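Local coordinates for protein 2-hydroxyisobutyryl-CoA mutase large subunit (Aquincola tertiaricarbonis, PDB 4R3U) that catalyses, together with the cobalamin-binding small subunit, the interconversion of 2-hydroxyisobutyryl-CoA and (S)-3-hydroxybutyryl-CoA, at residues D382-D391 against V490-D498; D169-N180 against Y199-A210. All coordinates share one frame; numbering follows the deposited sequence.

Contact 1 (D382-D391 against V490-D498); sequences DEAFAIPTED and VKIEIHPYD. With 5AD (5'-deoxyadenosine), chain G.
The loop that leads from barrel strand 375-377 into helix 390-405 walls the cobalamin and 5'-deoxyadenosine pocket, and its rear rests on the extended chain 490-498 through Phe385, Ala386, Ile387 and Thr389. Ile492 CD1 sits over one face of the Phe385 ring, 3.8 Å from its centroid and 13° off the normal, a CH-pi contact; Tyr354 meets the same ring edge-to-face. Ile494 comes across at about a right angle, its CD1 3.6 Å from Phe385 CB, while its CG2 branch lies against Ala386 CB. Farther along, Ile387 CD1 reaches His495 CD2 at 3.6 Å, and its CG2 turns to the adenine. No direct hydrogen bond spans the two segments; water does that work. One water is held by His495 N at 2.7 Å and gives its protons to Asp382 OD2 and Ile387 O. A second joins Asp382 OD2 to Glu493 O, 2.7 Å from each. With CG of Asp382 lodged between its backbone N and carbonyl carbon (chi1 56°), OD2 also receives Thr389 N on its syn lone pair, at 3.3 Å. Thr389 OG1 caps helix 390-405 at Ala392 N, leaving CG2 to pack on Glu493. On the pocket side Glu383 OE2 accepts a bond from the ribose O2' at 3.1 Å, and the backbone Glu383 O accepts a hydrogen bond from cobalamin. One buried carboxylate oxygen, gripped by Thr389 N and two waters, thus probably helps to hold the loop's bend, while hydrophobic contacts and bridging waters tie a cofactor-binding turn to a more exposed outer chain.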
loop_
_atom_site.group_PDB
_atom_site.type_symbol
_atom_site.label_atom_id
_atom_site.label_comp_id
_atom_site.label_asym_id
_atom_site.label_seq_id
_atom_site.Cartn_x
_atom_site.Cartn_y
_atom_site.Cartn_z
ATOM N N ASP A 382 13.039 8.051 0.943
ATOM C CA ASP A 382 14.286 8.706 0.549
ATOM C C ASP A 382 15.390 7.727 0.058
ATOM O O ASP A 382 16.559 8.117 -0.068
ATOM C CB ASP A 382 14.790 9.631 1.683
ATOM C CG ASP A 382 15.030 9.062 3.093
ATOM O OD1 ASP A 382 14.837 7.837 3.295
ATOM O OD2 ASP A 382 15.424 9.845 3.987
ATOM N N GLU A 383 15.002 6.486 -0.277
ATOM C CA GLU A 383 15.904 5.425 -0.728
ATOM C C GLU A 383 16.876 5.819 -1.846
ATOM O O GLU A 383 18.056 5.499 -1.766
ATOM C CB GLU A 383 15.093 4.166 -1.104
ATOM C CG GLU A 383 15.925 2.950 -1.488
ATOM C CD GLU A 383 16.802 2.293 -0.443
ATOM O OE1 GLU A 383 17.834 1.725 -0.856
ATOM O OE2 GLU A 383 16.447 2.286 0.759
ATOM N N ALA A 384 16.395 6.524 -2.883
ATOM C CA ALA A 384 17.243 6.883 -4.015
ATOM C C ALA A 384 18.163 8.101 -3.788
ATOM O O ALA A 384 19.005 8.404 -4.635
ATOM C CB ALA A 384 16.399 7.041 -5.262
ATOM N N PHE A 385 18.046 8.750 -2.625
ATOM C CA PHE A 385 18.865 9.908 -2.268
ATOM C C PHE A 385 20.014 9.581 -1.314
ATOM O O PHE A 385 21.168 9.865 -1.628
ATOM C CB PHE A 385 18.017 10.990 -1.634
ATOM C CG PHE A 385 16.959 11.597 -2.504
ATOM C CD1 PHE A 385 15.758 10.932 -2.728
ATOM C CD2 PHE A 385 17.099 12.899 -2.984
ATOM C CE1 PHE A 385 14.760 11.512 -3.503
ATOM C CE2 PHE A 385 16.102 13.486 -3.753
ATOM C CZ PHE A 385 14.934 12.788 -4.000
ATOM N N ALA A 386 19.696 9.057 -0.115
ATOM C CA ALA A 386 20.689 8.845 0.947
ATOM C C ALA A 386 20.207 7.856 1.985
ATOM O O ALA A 386 19.033 7.467 1.964
ATOM C CB ALA A 386 20.973 10.180 1.644
ATOM N N ILE A 387 21.108 7.498 2.956
ATOM C CA ILE A 387 20.720 6.666 4.104
ATOM C C ILE A 387 19.567 7.382 4.845
ATOM O O ILE A 387 19.485 8.615 4.781
ATOM C CB ILE A 387 21.890 6.167 4.989
ATOM C CG1 ILE A 387 22.716 7.347 5.579
ATOM C CG2 ILE A 387 22.738 5.140 4.217
ATOM C CD1 ILE A 387 23.440 7.017 6.785
ATOM N N PRO A 388 18.589 6.658 5.402
ATOM C CA PRO A 388 17.373 7.334 5.891
ATOM C C PRO A 388 17.403 8.301 7.057
ATOM O O PRO A 388 18.220 8.192 7.973
ATOM C CB PRO A 388 16.405 6.169 6.159
ATOM C CG PRO A 388 17.299 5.045 6.433
ATOM C CD PRO A 388 18.416 5.198 5.461
ATOM N N THR A 389 16.410 9.202 7.036
ATOM C CA THR A 389 16.124 10.139 8.101
ATOM C C THR A 389 15.221 9.418 9.096
ATOM O O THR A 389 14.681 8.339 8.823
ATOM C CB THR A 389 15.416 11.409 7.564
ATOM O OG1 THR A 389 14.169 11.056 6.954
ATOM C CG2 THR A 389 16.282 12.223 6.627
ATOM N N GLU A 390 15.047 10.030 10.248
ATOM C CA GLU A 390 14.163 9.533 11.282
ATOM C C GLU A 390 12.732 9.455 10.759
ATOM O O GLU A 390 12.131 8.398 10.862
ATOM C CB GLU A 390 14.253 10.433 12.504
ATOM C CG GLU A 390 15.555 10.258 13.252
ATOM C CD GLU A 390 15.622 11.005 14.564
ATOM O OE1 GLU A 390 14.941 12.047 14.682
ATOM O OE2 GLU A 390 16.362 10.555 15.468
ATOM N N ASP A 391 12.228 10.521 10.113
ATOM C CA ASP A 391 10.865 10.578 9.548
ATOM C C ASP A 391 10.579 9.486 8.526
ATOM O O ASP A 391 9.502 8.921 8.535
ATOM C CB ASP A 391 10.560 11.959 8.933
ATOM C CG ASP A 391 10.335 13.111 9.894
ATOM O OD1 ASP A 391 10.001 12.849 11.080
ATOM O OD2 ASP A 391 10.423 14.286 9.445
ATOM N N VAL A 490 11.455 20.493 -5.356
ATOM C CA VAL A 490 11.739 19.276 -4.591
ATOM C C VAL A 490 12.344 19.617 -3.211
ATOM O O VAL A 490 13.473 20.098 -3.113
ATOM C CB VAL A 490 12.529 18.186 -5.369
ATOM C CG1 VAL A 490 12.809 16.949 -4.502
ATOM C CG2 VAL A 490 11.794 17.799 -6.650
ATOM N N LYS A 491 11.555 19.385 -2.164
ATOM C CA LYS A 491 11.947 19.607 -0.790
ATOM C C LYS A 491 12.068 18.235 -0.145
ATOM O O LYS A 491 11.102 17.465 -0.061
ATOM C CB LYS A 491 10.916 20.481 -0.046
ATOM C CG LYS A 491 10.927 21.985 -0.399
ATOM C CD LYS A 491 9.825 22.482 -1.396
ATOM C CE LYS A 491 8.433 22.693 -0.833
ATOM N NZ LYS A 491 7.463 23.040 -1.909
ATOM N N ILE A 492 13.281 17.904 0.260
ATOM C CA ILE A 492 13.566 16.653 0.930
ATOM C C ILE A 492 14.642 16.878 1.973
ATOM O O ILE A 492 15.686 17.473 1.681
ATOM C CB ILE A 492 13.862 15.452 -0.036
ATOM C CG1 ILE A 492 14.050 14.109 0.769
ATOM C CG2 ILE A 492 15.011 15.753 -1.015
ATOM C CD1 ILE A 492 14.074 12.838 -0.016
ATOM N N GLU A 493 14.377 16.411 3.185
ATOM C CA GLU A 493 15.338 16.450 4.274
ATOM C C GLU A 493 16.301 15.274 4.016
ATOM O O GLU A 493 15.844 14.140 3.824
ATOM C CB GLU A 493 14.605 16.296 5.621
ATOM C CG GLU A 493 15.504 15.858 6.769
ATOM C CD GLU A 493 14.891 15.661 8.147
ATOM O OE1 GLU A 493 15.689 15.522 9.100
ATOM O OE2 GLU A 493 13.642 15.656 8.290
ATOM N N ILE A 494 17.614 15.541 3.978
ATOM C CA ILE A 494 18.587 14.477 3.744
ATOM C C ILE A 494 19.403 14.219 4.990
ATOM O O ILE A 494 19.878 15.175 5.618
ATOM C CB ILE A 494 19.478 14.802 2.498
ATOM C CG1 ILE A 494 18.650 14.943 1.206
ATOM C CG2 ILE A 494 20.694 13.857 2.336
ATOM C CD1 ILE A 494 17.967 13.686 0.739
ATOM N N HIS A 495 19.614 12.936 5.326
ATOM C CA HIS A 495 20.468 12.572 6.454
ATOM C C HIS A 495 21.913 13.042 6.180
ATOM O O HIS A 495 22.469 12.710 5.133
ATOM C CB HIS A 495 20.457 11.062 6.716
ATOM C CG HIS A 495 21.204 10.682 7.967
ATOM N ND1 HIS A 495 20.570 10.780 9.216
ATOM C CD2 HIS A 495 22.467 10.223 8.157
ATOM C CE1 HIS A 495 21.452 10.364 10.101
ATOM N NE2 HIS A 495 22.597 10.002 9.524
ATOM N N PRO A 496 22.521 13.853 7.083
ATOM C CA PRO A 496 23.878 14.353 6.809
ATOM C C PRO A 496 24.983 13.513 7.434
ATOM O O PRO A 496 24.806 12.821 8.445
ATOM C CB PRO A 496 23.854 15.754 7.414
ATOM C CG PRO A 496 22.850 15.635 8.584
ATOM C CD PRO A 496 21.992 14.402 8.357
ATOM N N TYR A 497 26.154 13.623 6.827
ATOM C CA TYR A 497 27.373 13.008 7.300
ATOM C C TYR A 497 28.032 14.014 8.246
ATOM O O TYR A 497 28.159 15.195 7.911
ATOM C CB TYR A 497 28.309 12.687 6.103
ATOM C CG TYR A 497 29.625 12.042 6.502
ATOM C CD1 TYR A 497 29.655 10.779 7.092
ATOM C CD2 TYR A 497 30.834 12.701 6.304
ATOM C CE1 TYR A 497 30.853 10.201 7.505
ATOM C CE2 TYR A 497 32.045 12.124 6.700
ATOM C CZ TYR A 497 32.048 10.869 7.293
ATOM O OH TYR A 497 33.227 10.283 7.678
ATOM N N ASP A 498 28.419 13.547 9.438
ATOM C CA ASP A 498 29.119 14.332 10.447
ATOM C C ASP A 498 30.608 14.229 10.094
ATOM O O ASP A 498 31.193 13.129 10.149
ATOM C CB ASP A 498 28.832 13.745 11.847
ATOM C CG ASP A 498 29.511 14.413 13.030
ATOM O OD1 ASP A 498 30.324 15.351 12.811
ATOM O OD2 ASP A 498 29.272 13.969 14.170
HETATM N N1 5AD G . 20.669 3.152 7.459
HETATM C C2 5AD G . 19.463 2.642 6.979
HETATM N N3 5AD G . 19.459 1.922 5.757
HETATM C C4 5AD G . 20.631 1.673 5.135
HETATM N N9 5AD G . 20.931 1.041 3.997
HETATM C C8 5AD G . 22.262 1.008 3.894
HETATM N N7 5AD G . 22.798 1.683 4.897
HETATM C C5 5AD G . 21.794 2.084 5.685
HETATM C C6 5AD G . 21.796 2.794 6.824
HETATM N N6 5AD G . 22.984 3.201 7.237
HETATM C "C1'" 5AD G . 20.103 0.181 3.134
HETATM C "C2'" 5AD G . 19.044 0.864 2.342
HETATM C "C3'" 5AD G . 18.994 0.001 1.092
HETATM C "C4'" 5AD G . 20.060 -1.081 1.273
HETATM C "C5'" 5AD G . 20.834 -1.265 -0.027
HETATM O "O4'" 5AD G . 20.949 -0.474 2.176
HETATM O "O2'" 5AD G . 17.795 0.734 3.036
HETATM O "O3'" 5AD G . 17.678 -0.570 0.963
HETATM O O HOH W 1 18.130 11.038 4.005
HETATM O O HOH W 2 14.060 12.136 4.091
HETATM O O HOH W 3 13.672 13.029 10.291
#

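Contact 2 (D169-N180 against Y199-A210); sequences DLEKISVSFTIN and YDLNKLSGTVQA. With 3KK (S-{(3R,5R,9R)-1-[(2R,3S,4R,5R)-5-(6-amino-9H-purin-9-yl)-4-hydroxy-3-(phosphonooxy)tetrahydrofuran-2-yl]-3,5,9-trihydroxy-8,8-dimethyl-3,5-dioxido-10,14-dioxo-2,4,6-trioxa-11,15-diaza-3lambda~5~,5lambda~5~-diphosphaheptadecan-17-yl} 2-hydroxy-2-methylpropanethioate), chain F.
Val208 and Phe177, on the face of the sheet that carries Val175, form the apolar centre of this parallel strand pair with Ile179 just beyond the strand. Val208 CG1, set beside its own backbone N (chi1 -78°), is 3.7 Å from Ile179 CG2, the two side chains pointing the same way, and it also meets the Phe177 ring at its edge. Tyr190 of helix 183-196 meets that ring at about 90°, so the crossover helix of this beta-alpha-beta unit packs here. Between strands 175-178 and 206-208 the parallel ladder runs Val175 N to Ser205 O, Thr207 N to Val175 O, Phe177 N to Thr207 O (2.8 Å) and Gln209 N to Phe177 O, the last nearly along the C=O axis; Ala210 N to Ile179 O extends it. At the N-terminal end Leu170 packs CB against Tyr199 CE2 at 3.5 Å, with CD1 in the plane of the ring at its edge. Glu171 CD lies 3.4 Å from Tyr199 CD1, and Glu171 OE2 takes Asp200 N at 3.0 Å. Lys172 NZ bridges to Asp169 OD2 at 2.8 Å. At the other end Asn180 ND2 donates to Gln209 OE1 at 3.2 Å, and Lys214 and Glu221 grip the same asparagine amide. Held so, the Gln209 amide directs NE2 at the thioester carbonyl oxygen O1 of the acyl-CoA, 3.2 Å away and nearly straight at 168°. Thr207 and Ser176, on the opposite face, and Thr178 at the strand end line the acyl-CoA. Asn180 thus acts as a second-shell residue that probably orients a first-shell donor, and that donor would probably polarise the thioester carbonyl.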
loop_
_atom_site.group_PDB
_atom_site.type_symbol
_atom_site.label_atom_id
_atom_site.label_comp_id
_atom_site.label_asym_id
_atom_site.label_seq_id
_atom_site.Cartn_x
_atom_site.Cartn_y
_atom_site.Cartn_z
ATOM N N ASP A 169 19.342 -4.004 26.270
ATOM C CA ASP A 169 19.331 -5.315 26.976
ATOM C C ASP A 169 19.356 -6.405 25.939
ATOM O O ASP A 169 18.314 -6.721 25.384
ATOM C CB ASP A 169 18.102 -5.467 27.900
ATOM C CG ASP A 169 18.192 -6.597 28.895
ATOM O OD1 ASP A 169 18.826 -7.624 28.574
ATOM O OD2 ASP A 169 17.639 -6.452 30.004
ATOM N N LEU A 170 20.537 -6.971 25.672
ATOM C CA LEU A 170 20.733 -7.977 24.624
ATOM C C LEU A 170 19.965 -9.278 24.804
ATOM O O LEU A 170 19.708 -9.975 23.798
ATOM C CB LEU A 170 22.227 -8.215 24.280
ATOM C CG LEU A 170 23.118 -6.986 24.101
ATOM C CD1 LEU A 170 24.579 -7.384 24.075
ATOM C CD2 LEU A 170 22.723 -6.173 22.916
ATOM N N GLU A 171 19.574 -9.578 26.068
ATOM C CA GLU A 171 18.758 -10.734 26.433
ATOM C C GLU A 171 17.252 -10.487 26.219
ATOM O O GLU A 171 16.488 -11.444 26.160
ATOM C CB GLU A 171 18.975 -11.092 27.882
ATOM C CG GLU A 171 20.235 -11.870 28.169
ATOM C CD GLU A 171 20.391 -12.037 29.662
ATOM O OE1 GLU A 171 19.779 -11.239 30.409
ATOM O OE2 GLU A 171 21.112 -12.970 30.087
ATOM N N LYS A 172 16.829 -9.215 26.100
ATOM C CA LYS A 172 15.436 -8.814 25.906
ATOM C C LYS A 172 15.043 -8.332 24.485
ATOM O O LYS A 172 13.857 -8.204 24.192
ATOM C CB LYS A 172 15.023 -7.850 27.013
ATOM C CG LYS A 172 14.825 -8.615 28.329
ATOM C CD LYS A 172 14.893 -7.793 29.584
ATOM C CE LYS A 172 15.300 -8.693 30.738
ATOM N NZ LYS A 172 16.769 -8.993 30.782
ATOM N N ILE A 173 16.024 -8.095 23.612
ATOM C CA ILE A 173 15.787 -7.712 22.208
ATOM C C ILE A 173 16.794 -8.432 21.298
ATOM O O ILE A 173 17.962 -8.571 21.687
ATOM C CB ILE A 173 15.758 -6.148 21.978
ATOM C CG1 ILE A 173 15.151 -5.775 20.593
ATOM C CG2 ILE A 173 17.126 -5.471 22.198
ATOM C CD1 ILE A 173 14.684 -4.275 20.411
ATOM N N SER A 174 16.368 -8.872 20.096
ATOM C CA SER A 174 17.310 -9.490 19.139
ATOM C C SER A 174 18.107 -8.407 18.385
ATOM O O SER A 174 17.569 -7.334 18.068
ATOM C CB SER A 174 16.609 -10.426 18.161
ATOM O OG SER A 174 15.653 -9.752 17.364
ATOM N N VAL A 175 19.397 -8.697 18.146
ATOM C CA VAL A 175 20.351 -7.819 17.468
ATOM C C VAL A 175 20.973 -8.469 16.221
ATOM O O VAL A 175 21.794 -9.391 16.343
ATOM C CB VAL A 175 21.442 -7.268 18.442
ATOM C CG1 VAL A 175 22.456 -6.378 17.711
ATOM C CG2 VAL A 175 20.814 -6.524 19.629
ATOM N N SER A 176 20.635 -7.904 15.046
ATOM C CA SER A 176 21.129 -8.274 13.724
ATOM C C SER A 176 22.303 -7.365 13.282
ATOM O O SER A 176 22.256 -6.137 13.449
ATOM C CB SER A 176 20.000 -8.201 12.686
ATOM O OG SER A 176 20.446 -8.669 11.422
ATOM N N PHE A 177 23.334 -7.981 12.693
ATOM C CA PHE A 177 24.527 -7.320 12.149
ATOM C C PHE A 177 24.653 -7.653 10.658
ATOM O O PHE A 177 24.775 -8.831 10.291
ATOM C CB PHE A 177 25.793 -7.778 12.891
ATOM C CG PHE A 177 25.993 -7.293 14.310
ATOM C CD1 PHE A 177 25.483 -6.060 14.726
ATOM C CD2 PHE A 177 26.735 -8.045 15.220
ATOM C CE1 PHE A 177 25.708 -5.599 16.024
ATOM C CE2 PHE A 177 26.970 -7.582 16.522
ATOM C CZ PHE A 177 26.475 -6.357 16.909
ATOM N N THR A 178 24.563 -6.630 9.786
ATOM C CA THR A 178 24.721 -6.833 8.335
ATOM C C THR A 178 26.233 -6.817 8.042
ATOM O O THR A 178 26.769 -5.855 7.480
ATOM C CB THR A 178 23.981 -5.787 7.563
ATOM O OG1 THR A 178 22.642 -5.781 8.016
ATOM C CG2 THR A 178 24.048 -6.007 6.074
ATOM N N ILE A 179 26.901 -7.881 8.473
ATOM C CA ILE A 179 28.332 -8.022 8.385
ATOM C C ILE A 179 28.645 -9.322 7.624
ATOM O O ILE A 179 27.917 -10.298 7.756
ATOM C CB ILE A 179 28.968 -7.901 9.814
ATOM C CG1 ILE A 179 30.515 -7.693 9.770
ATOM C CG2 ILE A 179 28.544 -9.051 10.740
ATOM C CD1 ILE A 179 30.965 -6.271 9.511
ATOM N N ASN A 180 29.655 -9.287 6.757
ATOM C CA ASN A 180 29.945 -10.425 5.900
ATOM C C ASN A 180 31.365 -11.045 5.982
ATOM O O ASN A 180 31.535 -11.926 6.826
ATOM C CB ASN A 180 29.413 -10.197 4.476
ATOM C CG ASN A 180 27.921 -10.004 4.458
ATOM O OD1 ASN A 180 27.167 -10.956 4.562
ATOM N ND2 ASN A 180 27.456 -8.758 4.367
ATOM N N TYR A 199 25.535 -11.695 30.828
ATOM C CA TYR A 199 24.384 -12.333 30.182
ATOM C C TYR A 199 24.665 -13.827 29.972
ATOM O O TYR A 199 25.829 -14.236 29.880
ATOM C CB TYR A 199 24.103 -11.715 28.784
ATOM C CG TYR A 199 23.683 -10.256 28.707
ATOM C CD1 TYR A 199 22.888 -9.678 29.702
ATOM C CD2 TYR A 199 23.990 -9.481 27.591
ATOM C CE1 TYR A 199 22.436 -8.352 29.594
ATOM C CE2 TYR A 199 23.558 -8.158 27.482
ATOM C CZ TYR A 199 22.772 -7.600 28.478
ATOM O OH TYR A 199 22.357 -6.296 28.359
ATOM N N ASP A 200 23.591 -14.625 29.850
ATOM C CA ASP A 200 23.639 -16.037 29.488
ATOM C C ASP A 200 23.716 -16.021 27.940
ATOM O O ASP A 200 22.867 -15.390 27.269
ATOM C CB ASP A 200 22.371 -16.763 29.997
ATOM C CG ASP A 200 22.243 -18.251 29.683
ATOM O OD1 ASP A 200 23.103 -18.787 28.951
ATOM O OD2 ASP A 200 21.244 -18.866 30.121
ATOM N N LEU A 201 24.773 -16.646 27.384
ATOM C CA LEU A 201 25.008 -16.658 25.936
ATOM C C LEU A 201 23.890 -17.340 25.178
ATOM O O LEU A 201 23.503 -16.871 24.110
ATOM C CB LEU A 201 26.366 -17.283 25.577
ATOM C CG LEU A 201 27.633 -16.619 26.112
ATOM C CD1 LEU A 201 28.830 -17.327 25.599
ATOM C CD2 LEU A 201 27.739 -15.142 25.705
ATOM N N ASN A 202 23.333 -18.423 25.768
ATOM C CA ASN A 202 22.233 -19.202 25.204
ATOM C C ASN A 202 20.895 -18.447 25.172
ATOM O O ASN A 202 19.930 -18.947 24.589
ATOM C CB ASN A 202 22.141 -20.576 25.879
ATOM C CG ASN A 202 23.371 -21.414 25.622
ATOM O OD1 ASN A 202 23.794 -21.636 24.476
ATOM N ND2 ASN A 202 24.000 -21.860 26.696
ATOM N N LYS A 203 20.856 -17.228 25.755
ATOM C CA LYS A 203 19.680 -16.341 25.780
ATOM C C LYS A 203 19.837 -15.191 24.761
ATOM O O LYS A 203 18.908 -14.402 24.583
ATOM C CB LYS A 203 19.481 -15.739 27.185
ATOM C CG LYS A 203 18.935 -16.679 28.250
ATOM C CD LYS A 203 18.646 -15.886 29.525
ATOM C CE LYS A 203 18.751 -16.682 30.812
ATOM N NZ LYS A 203 19.173 -15.802 31.942
ATOM N N LEU A 204 21.009 -15.091 24.101
ATOM C CA LEU A 204 21.261 -14.029 23.135
ATOM C C LEU A 204 20.660 -14.332 21.777
ATOM O O LEU A 204 21.087 -15.265 21.098
ATOM C CB LEU A 204 22.759 -13.687 23.012
ATOM C CG LEU A 204 23.522 -13.340 24.285
ATOM C CD1 LEU A 204 24.961 -12.998 23.958
ATOM C CD2 LEU A 204 22.842 -12.214 25.090
ATOM N N SER A 205 19.639 -13.559 21.402
ATOM C CA SER A 205 18.983 -13.692 20.108
ATOM C C SER A 205 19.619 -12.654 19.193
ATOM O O SER A 205 19.835 -11.509 19.598
ATOM C CB SER A 205 17.478 -13.481 20.223
ATOM O OG SER A 205 16.805 -13.925 19.055
ATOM N N GLY A 206 20.001 -13.094 18.010
ATOM C CA GLY A 206 20.639 -12.244 17.031
ATOM C C GLY A 206 21.026 -12.975 15.770
ATOM O O GLY A 206 20.748 -14.167 15.613
ATOM N N THR A 207 21.677 -12.243 14.868
ATOM C CA THR A 207 22.125 -12.695 13.557
ATOM C C THR A 207 23.346 -11.887 13.070
ATOM O O THR A 207 23.446 -10.686 13.323
ATOM C CB THR A 207 20.992 -12.468 12.523
ATOM O OG1 THR A 207 19.726 -12.880 13.047
ATOM C CG2 THR A 207 21.260 -13.140 11.186
ATOM N N VAL A 208 24.249 -12.570 12.345
ATOM C CA VAL A 208 25.342 -12.022 11.536
ATOM C C VAL A 208 25.011 -12.570 10.148
ATOM O O VAL A 208 24.622 -13.741 10.035
ATOM C CB VAL A 208 26.767 -12.372 12.005
ATOM C CG1 VAL A 208 27.175 -11.500 13.190
ATOM C CG2 VAL A 208 26.915 -13.865 12.337
ATOM N N GLN A 209 24.993 -11.703 9.125
ATOM C CA GLN A 209 24.652 -12.117 7.749
ATOM C C GLN A 209 25.588 -13.240 7.267
ATOM O O GLN A 209 25.104 -14.261 6.772
ATOM C CB GLN A 209 24.634 -10.916 6.785
ATOM C CG GLN A 209 23.985 -11.241 5.456
ATOM C CD GLN A 209 23.590 -9.997 4.731
ATOM O OE1 GLN A 209 24.362 -9.432 3.935
ATOM N NE2 GLN A 209 22.400 -9.510 5.055
ATOM N N ALA A 210 26.913 -13.055 7.449
ATOM C CA ALA A 210 27.991 -14.030 7.204
ATOM C C ALA A 210 28.136 -14.724 5.824
ATOM O O ALA A 210 29.250 -15.088 5.447
ATOM C CB ALA A 210 28.043 -15.046 8.337
HETATM C C4 3KK F . 23.169 -4.224 2.771
HETATM C C3 3KK F . 21.711 -4.287 3.215
HETATM C C2 3KK F . 20.784 -4.183 2.006
HETATM O O3 3KK F . 21.481 -3.180 4.071
HETATM C C1 3KK F . 21.388 -5.574 3.986
HETATM O O1 3KK F . 21.825 -6.676 3.645
HETATM S S1P 3KK F . 20.343 -5.304 5.378
HETATM C C2P 3KK F . 20.178 -6.961 6.102
HETATM C C3P 3KK F . 19.547 -6.870 7.469
HETATM N N4P 3KK F . 19.349 -8.226 7.963
HETATM C C5P 3KK F . 18.430 -8.520 8.888
HETATM O O5P 3KK F . 17.683 -7.693 9.419
HETATM C C6P 3KK F . 18.391 -10.012 9.236
HETATM C C7P 3KK F . 17.437 -10.313 10.382
HETATM N N8P 3KK F . 17.361 -11.761 10.611
HETATM C C9P 3KK F . 16.739 -12.261 11.689
HETATM O O9P 3KK F . 16.228 -11.545 12.552
HETATM C CAP 3KK F . 16.797 -13.808 11.857
HETATM O OAP 3KK F . 18.062 -14.352 11.425
HETATM C CBP 3KK F . 15.545 -14.611 11.365
HETATM C CDP 3KK F . 15.658 -16.077 11.810
HETATM C CEP 3KK F . 15.428 -14.593 9.837
HETATM C CCP 3KK F . 14.245 -14.060 11.988
HETATM O O6A 3KK F . 14.412 -13.994 13.415
HETATM P P2A 3KK F . 13.509 -13.139 14.393
HETATM O O4A 3KK F . 13.270 -11.808 13.815
HETATM O O5A 3KK F . 14.114 -13.231 15.744
HETATM O O3A 3KK F . 12.116 -13.969 14.309
HETATM P P1A 3KK F . 11.822 -15.489 14.857
HETATM O O1A 3KK F . 13.070 -16.266 15.086
HETATM O O2A 3KK F . 10.788 -16.070 13.984
HETATM O O5B 3KK F . 11.117 -15.058 16.261
HETATM C C5B 3KK F . 11.838 -14.893 17.502
HETATM C C4B 3KK F . 11.330 -15.904 18.546
HETATM O O4B 3KK F . 9.872 -15.941 18.605
HETATM C C3B 3KK F . 11.790 -17.319 18.212
HETATM O O3B 3KK F . 12.096 -17.997 19.454
HETATM P P3B 3KK F . 13.594 -18.407 19.897
HETATM O O8A 3KK F . 14.013 -19.313 18.804
HETATM O O7A 3KK F . 14.289 -17.105 19.971
HETATM O O9A 3KK F . 13.354 -19.056 21.209
HETATM C C2B 3KK F . 10.575 -17.936 17.543
HETATM O O2B 3KK F . 10.554 -19.362 17.678
HETATM C C1B 3KK F . 9.433 -17.282 18.296
HETATM N N9A 3KK F . 8.184 -17.202 17.481
HETATM C C8A 3KK F . 7.960 -16.523 16.357
HETATM N N7A 3KK F . 6.706 -16.749 15.978
HETATM C C5A 3KK F . 6.132 -17.554 16.880
HETATM C C4A 3KK F . 7.058 -17.829 17.821
HETATM N N3A 3KK F . 6.773 -18.629 18.881
HETATM C C2A 3KK F . 5.482 -19.183 19.030
HETATM N N1A 3KK F . 4.537 -18.862 18.016
HETATM C C6A 3KK F . 4.892 -18.078 16.975
HETATM N N6A 3KK F . 4.017 -17.774 16.015
HETATM O O HOH W 4 31.531 -14.559 6.721
#

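Contact 1 and contact 2 belong to different sectors of one parallel barrel and do not touch: their centres lie 28 Å apart and their nearest atoms about 11 Å. Strands 125-128 and 97-102 stand between strand 175-178 of contact 2 and strand 375-377, which leads to contact 1. The two contacts approach the reaction chamber from different sides, 169-180 with 199-210 lining the acyl-CoA and 382-391 lining cobalamin and 5'-deoxyadenosine. Asp128, inferred to matter for stereospecificity, lies between: its side chain is about 3 Å from that of Thr178, which it hydrogen-bonds, and about 7 Å from that of Ile387. The Ile387 side chain is about 8 Å from the bound 2-hydroxyisobutyryl-CoA.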